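Local atomic coordinates of chitooligosaccharide oxidase (Gibberella zeae, PDB entry 6Y0R), a protein that oxidises the C1 hydroxyl of chitooligosaccharides to the corresponding lactones with a bicovalently bound FAD, passing the electrons to molecular oxygen to give hydrogen peroxide. Residues Q44-D49 with A62-P67; V85-K90 with L108-D113; K146-H151 with F227-K232. One frame throughout, in Å; residues are numbered along the deposited sequence.

Contact 1 of 3, residues Q44-D49 with A62-P67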
loop_
_atom_site.group_PDB
_atom_site.type_symbol
_atom_site.label_atom_id
_atom_site.label_comp_id
_atom_site.label_asym_id
_atom_site.label_seq_id
_atom_site.Cartn_x
_atom_site.Cartn_y
_atom_site.Cartn_z
ATOM N N GLN A 44 -8.363 -28.093 2.866
ATOM C CA GLN A 44 -9.163 -26.949 2.375
ATOM C C GLN A 44 -8.767 -25.701 3.164
ATOM O O GLN A 44 -8.808 -24.643 2.602
ATOM C CB GLN A 44 -10.661 -27.245 2.458
ATOM C CG GLN A 44 -11.192 -27.411 3.873
ATOM C CD GLN A 44 -12.700 -27.313 3.973
ATOM O OE1 GLN A 44 -13.312 -27.807 4.913
ATOM N NE2 GLN A 44 -13.324 -26.682 2.992
ATOM N N SER A 45 -8.386 -25.866 4.424
ATOM C CA SER A 45 -7.985 -24.764 5.344
ATOM C C SER A 45 -6.684 -24.132 4.835
ATOM O O SER A 45 -6.585 -22.894 4.780
ATOM C CB SER A 45 -7.820 -25.258 6.749
ATOM O OG SER A 45 -9.088 -25.349 7.380
ATOM N N TRP A 46 -5.738 -24.975 4.441
ATOM C CA TRP A 46 -4.479 -24.561 3.781
ATOM C C TRP A 46 -4.772 -23.774 2.496
ATOM O O TRP A 46 -4.118 -22.749 2.291
ATOM C CB TRP A 46 -3.597 -25.772 3.473
ATOM C CG TRP A 46 -2.251 -25.429 2.913
ATOM C CD1 TRP A 46 -1.934 -25.065 1.635
ATOM C CD2 TRP A 46 -1.015 -25.448 3.644
ATOM N NE1 TRP A 46 -0.587 -24.862 1.520
ATOM C CE2 TRP A 46 -0.000 -25.050 2.746
ATOM C CE3 TRP A 46 -0.669 -25.730 4.975
ATOM C CZ2 TRP A 46 1.344 -24.992 3.126
ATOM C CZ3 TRP A 46 0.657 -25.648 5.347
ATOM C CH2 TRP A 46 1.647 -25.274 4.438
ATOM N N LYS A 47 -5.676 -24.241 1.644
ATOM C CA LYS A 47 -6.061 -23.530 0.395
ATOM C C LYS A 47 -6.699 -22.184 0.753
ATOM O O LYS A 47 -6.404 -21.194 0.067
ATOM C CB LYS A 47 -6.988 -24.377 -0.470
ATOM C CG LYS A 47 -6.318 -25.636 -0.995
ATOM C CD LYS A 47 -6.845 -26.101 -2.331
ATOM C CE LYS A 47 -6.156 -27.366 -2.799
ATOM N NZ LYS A 47 -7.134 -28.456 -3.024
ATOM N N GLU A 48 -7.533 -22.147 1.781
ATOM C CA GLU A 48 -8.219 -20.898 2.211
ATOM C C GLU A 48 -7.185 -19.823 2.628
ATOM O O GLU A 48 -7.329 -18.654 2.222
ATOM C CB GLU A 48 -9.194 -21.276 3.325
ATOM C CG GLU A 48 -9.953 -20.111 3.890
ATOM C CD GLU A 48 -11.008 -20.498 4.900
ATOM O OE1 GLU A 48 -12.179 -20.469 4.533
ATOM O OE2 GLU A 48 -10.646 -20.836 6.040
ATOM N N ASP A 49 -6.172 -20.184 3.412
ATOM C CA ASP A 49 -5.165 -19.217 3.933
ATOM C C ASP A 49 -3.946 -19.126 3.010
ATOM O O ASP A 49 -3.192 -18.140 3.128
ATOM C CB ASP A 49 -4.735 -19.620 5.344
ATOM C CG ASP A 49 -5.912 -19.646 6.305
ATOM O OD1 ASP A 49 -6.792 -18.762 6.175
ATOM O OD2 ASP A 49 -5.922 -20.530 7.206
ATOM N N ALA A 62 6.174 -23.651 4.396
ATOM C CA ALA A 62 6.510 -24.849 5.204
ATOM C C ALA A 62 5.377 -25.182 6.175
ATOM O O ALA A 62 5.151 -26.379 6.437
ATOM C CB ALA A 62 7.823 -24.636 5.913
ATOM N N ALA A 63 4.676 -24.175 6.700
ATOM C CA ALA A 63 3.649 -24.293 7.741
ATOM C C ALA A 63 2.825 -23.019 7.698
ATOM O O ALA A 63 3.391 -21.942 7.347
ATOM C CB ALA A 63 4.277 -24.501 9.099
ATOM N N ILE A 64 1.554 -23.135 8.051
ATOM C CA ILE A 64 0.686 -21.946 8.202
ATOM C C ILE A 64 0.145 -21.960 9.619
ATOM O O ILE A 64 -0.693 -22.857 9.923
ATOM C CB ILE A 64 -0.425 -21.924 7.141
ATOM C CG1 ILE A 64 0.112 -22.005 5.720
ATOM C CG2 ILE A 64 -1.291 -20.703 7.363
ATOM C CD1 ILE A 64 -0.952 -21.985 4.629
ATOM N N ALA A 65 0.591 -21.033 10.453
ATOM C CA ALA A 65 0.046 -20.816 11.809
ATOM C C ALA A 65 -1.170 -19.884 11.684
ATOM O O ALA A 65 -1.115 -18.916 10.875
ATOM C CB ALA A 65 1.072 -20.244 12.746
ATOM N N VAL A 66 -2.244 -20.171 12.431
ATOM C CA VAL A 66 -3.509 -19.398 12.362
ATOM C C VAL A 66 -3.891 -18.958 13.762
ATOM O O VAL A 66 -4.899 -19.378 14.341
ATOM C CB VAL A 66 -4.624 -20.149 11.626
ATOM C CG1 VAL A 66 -5.779 -19.198 11.374
ATOM C CG2 VAL A 66 -4.175 -20.751 10.311
ATOM N N PRO A 67 -3.107 -18.046 14.357
ATOM C CA PRO A 67 -3.333 -17.629 15.738
ATOM C C PRO A 67 -4.577 -16.757 15.920
ATOM O O PRO A 67 -4.921 -15.957 15.059
ATOM C CB PRO A 67 -2.089 -16.818 16.097
ATOM C CG PRO A 67 -1.659 -16.241 14.731
ATOM C CD PRO A 67 -1.966 -17.335 13.738
#
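Helix 44-49 and strand 63-65 run 78° apart with their axes 9.9 Å from each other at closest approach, and Trp-46 and Ile-64 are the pair at which the two backbones come nearest. No hydrogen bond joins the segments; the contact is van der Waals packing, chiefly of side chains. CG of Trp-46 is anti to the backbone N (chi1 -175°), which swings the indole out from the helix so that one face receives Ile-64. The CD1 methyl of Ile-64 lies 3.6 Å from the centroid of the six-membered ring of Trp-46 and only 14° off the ring normal, the geometry of a CH-pi contact. CG1 of Ile-64 follows over the far rim, 3.7 Å from CZ3 of Trp-46. At the ring edge, CH2 of Trp-46 comes within 3.9 Å of the backbone N of Ala-63. NE1 donates a hydrogen bond to OE2 of Glu-60, a second restraint on the rotation of the ring. Strand 63-65 belongs to the small four-stranded mixed sheet of the FAD-binding PCMH-type region, lying between strands 38-39 and 108-111; helix 44-49 packs against it near strand 38-39, whose Asp-39 touches Trp-46 and Ile-64 as well. One turn further along the helix, Asp-49 points its CB at the strand, 4.1 Å from CG2 of Ile-64, while its carboxylate meets Val-66 tip to tip, OD2 of Asp-49 lying 3.6 Å from CG2 of Val-66. The buried carboxylate is paired with Arg-114 through OD1. Asp-39 brings a like charge close to OD2, which may raise the proton affinity of Asp-49, whereas the arginine would lower it.

Contact 2 of 3, residues V85-K90 with L108-D113. With FAD (flavin-adenine dinucleotide), chain B.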
loop_
_atom_site.group_PDB
_atom_site.type_symbol
_atom_site.label_atom_id
_atom_site.label_comp_id
_atom_site.label_asym_id
_atom_site.label_seq_id
_atom_site.Cartn_x
_atom_site.Cartn_y
_atom_site.Cartn_z
ATOM N N VAL A 85 13.724 -21.271 10.653
ATOM C CA VAL A 85 12.890 -21.104 9.421
ATOM C C VAL A 85 12.514 -19.617 9.292
ATOM O O VAL A 85 12.174 -18.978 10.292
ATOM C CB VAL A 85 11.658 -22.020 9.345
ATOM C CG1 VAL A 85 12.024 -23.469 9.665
ATOM C CG2 VAL A 85 10.528 -21.542 10.230
ATOM N N ALA A 86 12.592 -19.106 8.073
ATOM C CA ALA A 86 12.144 -17.737 7.735
ATOM C C ALA A 86 10.665 -17.640 8.106
ATOM O O ALA A 86 9.932 -18.601 7.898
ATOM C CB ALA A 86 12.399 -17.419 6.279
ATOM N N ILE A 87 10.287 -16.477 8.601
ATOM C CA ILE A 87 8.931 -16.200 9.133
ATOM C C ILE A 87 8.393 -15.006 8.347
ATOM O O ILE A 87 9.101 -14.008 8.279
ATOM C CB ILE A 87 8.944 -15.900 10.632
ATOM C CG1 ILE A 87 9.648 -17.027 11.417
ATOM C CG2 ILE A 87 7.515 -15.647 11.125
ATOM C CD1 ILE A 87 9.935 -16.671 12.814
ATOM N N SER A 88 7.146 -15.118 7.914
ATOM C CA SER A 88 6.412 -14.048 7.195
ATOM C C SER A 88 5.020 -13.951 7.798
ATOM O O SER A 88 4.352 -15.012 7.937
ATOM C CB SER A 88 6.338 -14.347 5.735
ATOM O OG SER A 88 7.633 -14.322 5.138
ATOM N N ALA A 89 4.613 -12.748 8.141
ATOM C CA ALA A 89 3.235 -12.483 8.596
ATOM C C ALA A 89 2.394 -12.123 7.367
ATOM O O ALA A 89 2.870 -11.340 6.518
ATOM C CB ALA A 89 3.177 -11.401 9.614
ATOM N N LYS A 90 1.159 -12.620 7.331
ATOM C CA LYS A 90 0.177 -12.288 6.263
ATOM C C LYS A 90 -1.060 -11.729 6.980
ATOM O O LYS A 90 -1.692 -12.482 7.763
ATOM C CB LYS A 90 -0.096 -13.465 5.331
ATOM C CG LYS A 90 -0.998 -13.157 4.145
ATOM C CD LYS A 90 -0.847 -14.100 2.991
ATOM C CE LYS A 90 -2.148 -14.536 2.348
ATOM N NZ LYS A 90 -3.021 -15.396 3.178
ATOM N N LEU A 108 7.656 -20.219 7.443
ATOM C CA LEU A 108 6.557 -20.286 8.429
ATOM C C LEU A 108 5.708 -19.057 8.143
ATOM O O LEU A 108 6.214 -17.948 8.381
ATOM C CB LEU A 108 7.082 -20.294 9.859
ATOM C CG LEU A 108 6.026 -20.056 10.952
ATOM C CD1 LEU A 108 4.876 -21.025 10.821
ATOM C CD2 LEU A 108 6.651 -20.138 12.335
ATOM N N MET A 109 4.504 -19.266 7.628
ATOM C CA MET A 109 3.577 -18.131 7.411
ATOM C C MET A 109 2.600 -18.000 8.598
ATOM O O MET A 109 1.972 -19.016 9.035
ATOM C CB MET A 109 2.831 -18.233 6.083
ATOM C CG MET A 109 2.012 -16.962 5.761
ATOM S SD MET A 109 1.319 -17.044 4.122
ATOM C CE MET A 109 0.006 -18.239 4.426
ATOM N N ILE A 110 2.531 -16.817 9.153
ATOM C CA ILE A 110 1.631 -16.518 10.299
ATOM C C ILE A 110 0.461 -15.739 9.707
ATOM O O ILE A 110 0.633 -14.527 9.380
ATOM C CB ILE A 110 2.364 -15.835 11.451
ATOM C CG1 ILE A 110 3.567 -16.692 11.918
ATOM C CG2 ILE A 110 1.398 -15.551 12.588
ATOM C CD1 ILE A 110 4.357 -16.110 13.035
ATOM N N GLU A 111 -0.651 -16.459 9.526
ATOM C CA GLU A 111 -1.926 -15.903 9.008
ATOM C C GLU A 111 -2.573 -15.101 10.135
ATOM O O GLU A 111 -2.834 -15.662 11.212
ATOM C CB GLU A 111 -2.826 -17.031 8.512
ATOM C CG GLU A 111 -4.206 -16.551 8.118
ATOM C CD GLU A 111 -4.162 -15.642 6.890
ATOM O OE1 GLU A 111 -3.572 -16.062 5.845
ATOM O OE2 GLU A 111 -4.624 -14.489 7.020
ATOM N N LEU A 112 -2.848 -13.816 9.944
ATOM C CA LEU A 112 -3.387 -12.944 11.030
ATOM C C LEU A 112 -4.873 -12.583 10.813
ATOM O O LEU A 112 -5.390 -11.841 11.639
ATOM C CB LEU A 112 -2.554 -11.664 11.175
ATOM C CG LEU A 112 -1.087 -11.891 11.537
ATOM C CD1 LEU A 112 -0.275 -10.622 11.412
ATOM C CD2 LEU A 112 -0.980 -12.480 12.944
ATOM N N ASP A 113 -5.503 -13.021 9.742
ATOM C CA ASP A 113 -6.851 -12.496 9.385
ATOM C C ASP A 113 -7.949 -13.049 10.319
ATOM O O ASP A 113 -9.085 -12.551 10.170
ATOM C CB ASP A 113 -7.229 -12.657 7.913
ATOM C CG ASP A 113 -7.519 -14.048 7.384
ATOM O OD1 ASP A 113 -7.570 -15.007 8.211
ATOM O OD2 ASP A 113 -7.656 -14.186 6.134
HETATM P PA FAD B . 0.008 -8.914 2.982
HETATM O O1A FAD B . 0.329 -9.618 1.726
HETATM O O2A FAD B . -0.656 -9.634 4.086
HETATM O O5B FAD B . 1.313 -8.230 3.584
HETATM C C5B FAD B . 2.052 -7.239 2.869
HETATM C C4B FAD B . 3.451 -7.139 3.449
HETATM O O4B FAD B . 3.372 -6.684 4.824
HETATM C C3B FAD B . 4.278 -8.438 3.532
HETATM O O3B FAD B . 5.683 -8.152 3.502
HETATM C C2B FAD B . 3.899 -8.975 4.905
HETATM O O2B FAD B . 4.816 -9.932 5.443
HETATM C C1B FAD B . 3.844 -7.700 5.701
HETATM N N9A FAD B . 2.970 -7.745 6.863
HETATM C C8A FAD B . 1.604 -7.844 6.842
HETATM N N7A FAD B . 1.079 -7.866 8.060
HETATM C C5A FAD B . 2.174 -7.786 8.913
HETATM C C6A FAD B . 2.282 -7.774 10.316
HETATM N N6A FAD B . 1.204 -7.804 11.104
HETATM N N1A FAD B . 3.525 -7.719 10.872
HETATM C C2A FAD B . 4.577 -7.710 10.029
HETATM N N3A FAD B . 4.595 -7.693 8.693
HETATM C C4A FAD B . 3.349 -7.738 8.183
HETATM N N1 FAD B . -2.272 0.599 -1.526
HETATM C C2 FAD B . -2.442 1.903 -1.260
HETATM O O2 FAD B . -1.524 2.574 -0.662
HETATM N N3 FAD B . -3.618 2.511 -1.595
HETATM C C4 FAD B . -4.670 1.857 -2.217
HETATM O O4 FAD B . -5.721 2.465 -2.484
HETATM C C4X FAD B . -4.520 0.478 -2.499
HETATM N N5 FAD B . -5.535 -0.196 -3.045
HETATM C C5X FAD B . -5.401 -1.560 -3.179
HETATM C C6 FAD B . -6.492 -2.316 -3.685
HETATM C C7 FAD B . -6.389 -3.687 -3.856
HETATM C C7M FAD B . -7.547 -4.484 -4.424
HETATM C C8 FAD B . -5.170 -4.372 -3.451
HETATM C C8M FAD B . -5.019 -5.879 -3.490
HETATM C C9 FAD B . -4.085 -3.597 -2.991
HETATM C C9A FAD B . -4.181 -2.205 -2.856
HETATM N N10 FAD B . -3.103 -1.455 -2.353
HETATM C C10 FAD B . -3.247 -0.082 -2.121
HETATM C "C1'" FAD B . -1.814 -2.074 -2.031
HETATM C "C2'" FAD B . -1.743 -2.478 -0.557
HETATM O "O2'" FAD B . -1.525 -1.334 0.271
HETATM C "C3'" FAD B . -0.610 -3.459 -0.402
HETATM O "O3'" FAD B . -0.940 -4.586 -1.245
HETATM C "C4'" FAD B . -0.459 -3.864 1.066
HETATM O "O4'" FAD B . 0.892 -4.254 1.370
HETATM C "C5'" FAD B . -1.405 -4.992 1.368
HETATM O "O5'" FAD B . -1.440 -5.273 2.780
HETATM P P FAD B . -1.994 -6.690 3.225
HETATM O O1P FAD B . -1.956 -6.761 4.706
HETATM O O2P FAD B . -3.275 -7.021 2.552
HETATM O O3P FAD B . -0.906 -7.667 2.526
HETATM O O HOH W 1 -4.622 -13.166 4.640
#
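The parallel pairing of Lys-90 with Glu-111 and of the three residues before each belongs to the small mixed sheet of the PCMH-type FAD-binding fold, where strand 87-90 lies at the edge beside strand 108-111. The axes are 4.6 Å apart and diverge by 23°. Five backbone hydrogen bonds alternate along the ladder, from Leu-108 N to Ala-86 O through to Leu-112 N to Lys-90 O; the bond from Lys-90 N to Ile-110 O is nearly straight at the hydrogen (171°). On the face bearing Ile-87 and Ala-89, CG2 of Ile-87 packs 3.7 Å from CD1 of Ile-110, and CB of Ala-89 sits 3.8 Å from C6A of the FAD adenine. The cofactor also grips the strand directly: ribose O2B of FAD donates a 2.6 Å hydrogen bond to Ala-89 O. Lys-90 and Met-109 share the other face, CD of the lysine 3.8 Å from SD of Met-109. Bends at chi3 (137°) and chi4 turn the ammonium to Glu-111, where NZ of Lys-90 forms a 2.8 Å salt bridge to the syn lone pair of OE1. A water bridges the same two side chains, accepting from Lys-90 NZ and donating to Glu-111 OE2, which also takes the N-H of Asp-113 on its anti lone pair. The lysine NZ has a further partner in the carbonyl O of Asp-49. CG of Lys-90 lies 3.5 Å from O2A of FAD, while NZ is turned to the carboxylate and makes no contact with the phosphate. With three oxygens around it, the buried NZ is well satisfied, consistent with a charged ammonium balanced by Glu-111.

Contact 3 of 3, residues K146-H151 with F227-K232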
loop_
_atom_site.group_PDB
_atom_site.type_symbol
_atom_site.label_atom_id
_atom_site.label_comp_id
_atom_site.label_asym_id
_atom_site.label_seq_id
_atom_site.Cartn_x
_atom_site.Cartn_y
_atom_site.Cartn_z
ATOM N N LYS A 146 -18.095 7.664 14.448
ATOM C CA LYS A 146 -17.994 8.581 13.297
ATOM C C LYS A 146 -16.546 9.113 13.206
ATOM O O LYS A 146 -16.306 10.333 13.128
ATOM C CB LYS A 146 -19.023 9.689 13.472
ATOM C CG LYS A 146 -19.363 10.393 12.196
ATOM C CD LYS A 146 -20.451 11.441 12.353
ATOM C CE LYS A 146 -20.882 11.984 11.013
ATOM N NZ LYS A 146 -21.736 13.192 11.179
ATOM N N ARG A 147 -15.615 8.169 13.308
ATOM C CA ARG A 147 -14.172 8.436 13.214
ATOM C C ARG A 147 -13.645 7.728 11.954
ATOM O O ARG A 147 -14.351 6.902 11.360
ATOM C CB ARG A 147 -13.432 7.989 14.474
ATOM C CG ARG A 147 -14.008 8.565 15.772
ATOM C CD ARG A 147 -13.902 10.053 15.793
ATOM N NE ARG A 147 -12.543 10.571 15.893
ATOM C CZ ARG A 147 -12.258 11.833 16.130
ATOM N NH1 ARG A 147 -13.237 12.721 16.289
ATOM N NH2 ARG A 147 -11.005 12.226 16.219
ATOM N N ALA A 148 -12.420 8.069 11.577
ATOM C CA ALA A 148 -11.805 7.568 10.329
ATOM C C ALA A 148 -10.284 7.597 10.465
ATOM O O ALA A 148 -9.755 8.303 11.331
ATOM C CB ALA A 148 -12.270 8.404 9.159
ATOM N N LEU A 149 -9.663 6.785 9.613
ATOM C CA LEU A 149 -8.209 6.826 9.326
ATOM C C LEU A 149 -7.998 7.094 7.851
ATOM O O LEU A 149 -8.942 6.976 7.034
ATOM C CB LEU A 149 -7.575 5.498 9.720
ATOM C CG LEU A 149 -7.586 5.207 11.216
ATOM C CD1 LEU A 149 -7.014 3.823 11.431
ATOM C CD2 LEU A 149 -6.823 6.273 11.985
ATOM N N ALA A 150 -6.774 7.530 7.546
ATOM C CA ALA A 150 -6.388 7.854 6.164
ATOM C C ALA A 150 -5.827 6.583 5.548
ATOM O O ALA A 150 -4.723 6.275 5.773
ATOM C CB ALA A 150 -5.393 8.975 6.132
ATOM N N HIS A 151 -6.638 5.850 4.828
ATOM C CA HIS A 151 -6.240 4.576 4.201
ATOM C C HIS A 151 -6.750 4.581 2.772
ATOM O O HIS A 151 -7.419 5.563 2.341
ATOM C CB HIS A 151 -6.747 3.384 4.991
ATOM C CG HIS A 151 -8.229 3.417 5.206
ATOM N ND1 HIS A 151 -9.143 3.246 4.173
ATOM C CD2 HIS A 151 -8.935 3.663 6.326
ATOM C CE1 HIS A 151 -10.363 3.325 4.682
ATOM N NE2 HIS A 151 -10.281 3.597 5.992
ATOM N N PHE A 227 -9.265 10.722 13.066
ATOM C CA PHE A 227 -9.853 12.054 12.799
ATOM C C PHE A 227 -11.370 11.880 12.661
ATOM O O PHE A 227 -11.875 10.739 12.507
ATOM C CB PHE A 227 -9.245 12.768 11.592
ATOM C CG PHE A 227 -9.242 11.972 10.317
ATOM C CD1 PHE A 227 -10.322 12.002 9.443
ATOM C CD2 PHE A 227 -8.130 11.217 9.983
ATOM C CE1 PHE A 227 -10.305 11.268 8.261
ATOM C CE2 PHE A 227 -8.128 10.469 8.813
ATOM C CZ PHE A 227 -9.206 10.500 7.957
ATOM N N ALA A 228 -12.093 12.962 12.841
ATOM C CA ALA A 228 -13.561 12.941 12.649
ATOM C C ALA A 228 -13.851 12.579 11.180
ATOM O O ALA A 228 -13.344 13.252 10.283
ATOM C CB ALA A 228 -14.124 14.294 13.032
ATOM N N ALA A 229 -14.690 11.586 10.949
ATOM C CA ALA A 229 -15.112 11.127 9.605
ATOM C C ALA A 229 -15.946 12.232 8.997
ATOM O O ALA A 229 -16.944 12.665 9.603
ATOM C CB ALA A 229 -15.858 9.837 9.724
ATOM N N PRO A 230 -15.573 12.746 7.806
ATOM C CA PRO A 230 -16.307 13.838 7.194
ATOM C C PRO A 230 -17.796 13.522 6.997
ATOM O O PRO A 230 -18.161 12.430 6.522
ATOM C CB PRO A 230 -15.657 14.036 5.828
ATOM C CG PRO A 230 -14.262 13.439 5.977
ATOM C CD PRO A 230 -14.342 12.401 7.063
ATOM N N GLU A 231 -18.632 14.483 7.379
ATOM C CA GLU A 231 -20.085 14.459 7.071
ATOM C C GLU A 231 -20.305 14.712 5.573
ATOM O O GLU A 231 -21.221 14.163 4.983
ATOM C CB GLU A 231 -20.768 15.518 7.942
ATOM C CG GLU A 231 -22.240 15.689 7.652
ATOM C CD GLU A 231 -23.145 14.504 7.971
ATOM O OE1 GLU A 231 -22.690 13.559 8.662
ATOM O OE2 GLU A 231 -24.302 14.521 7.497
ATOM N N LYS A 232 -19.496 15.575 4.985
ATOM C CA LYS A 232 -19.598 15.994 3.582
ATOM C C LYS A 232 -18.220 15.833 2.937
ATOM O O LYS A 232 -17.273 16.571 3.297
ATOM C CB LYS A 232 -20.107 17.425 3.478
ATOM C CG LYS A 232 -21.568 17.623 3.901
ATOM C CD LYS A 232 -21.998 19.052 3.886
ATOM C CE LYS A 232 -23.441 19.258 4.317
ATOM N NZ LYS A 232 -23.657 19.037 5.773
#
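Phe-227 and Ala-148 face each other across a short antiparallel pairing and exchange two backbone hydrogen bonds: Phe-227 N to Ala-148 O at 3.0 Å, close to straight (164°), and Ala-148 N to Phe-227 O, bent at 135°. A third runs from Ala-229 N to Lys-146 O, its donor standing above the carbonyl plane. Arg-147 and Ala-228 form the non-hydrogen-bonded pair between them. Among the packing contacts the Phe-227 ring has the largest share. CG of Phe-227 sits between the backbone N and the carbonyl carbon (chi1 53°), which folds the ring back over the other segment: Ala-148 O lies over one face near the rim, CB of Ala-148 is 3.6 Å from CE1 of Phe-227, and N of Ala-150 meets the ring edge 3.5 Å from CE2. The apolar CB methyls of Ala-148 and Ala-229 touch at 3.9 Å. Bends at chi2 and chi3 bring the Arg-147 guanidinium flat over the backbone, with Ala-228 N 3.4 Å from its plane, while NE is hydrogen-bonded to OG1 of Thr-226. Lys-146 is extended, and its NZ makes a 2.7 Å salt bridge to Glu-231 OE1, approaching from above the carboxylate plane; both residues are exposed, and solvent would be expected to weaken the pair, though each touches a neighbouring molecule in the crystal, which may partly set the arrangement. Lys-146, with positive phi, leaves helix 134-145, so the pairing attaches the chain emerging from that helix to the end of strand 218-228. Trp-142 of this helix and Trp-312 of helix 312-320 both cover Ala-229, and His-175 stacks on the Phe-227 ring.

In the fold
From the N terminus the chain makes the three contacts in series, none nested in or crossing another. Contact 1 closes first, bringing the chain back to helix 44-50 after a 12-residue connection. Contact 2 follows, spanning 17 residues without helix or strand between its neighbouring parallel strands. These two are coupled, their centres about 10 Å apart: strands 63-65 and 108-111 are neighbours in one sheet, joined by a backbone hydrogen bond, Ala-65 N to Met-109 O, 2.8 Å. Contact 3 closes a far longer loop of 75 residues in a separate antiparallel sheet, its centre about 31 Å from that of contact 2, where strand 218-228 ends and the chain leads on to the seven-stranded sheet.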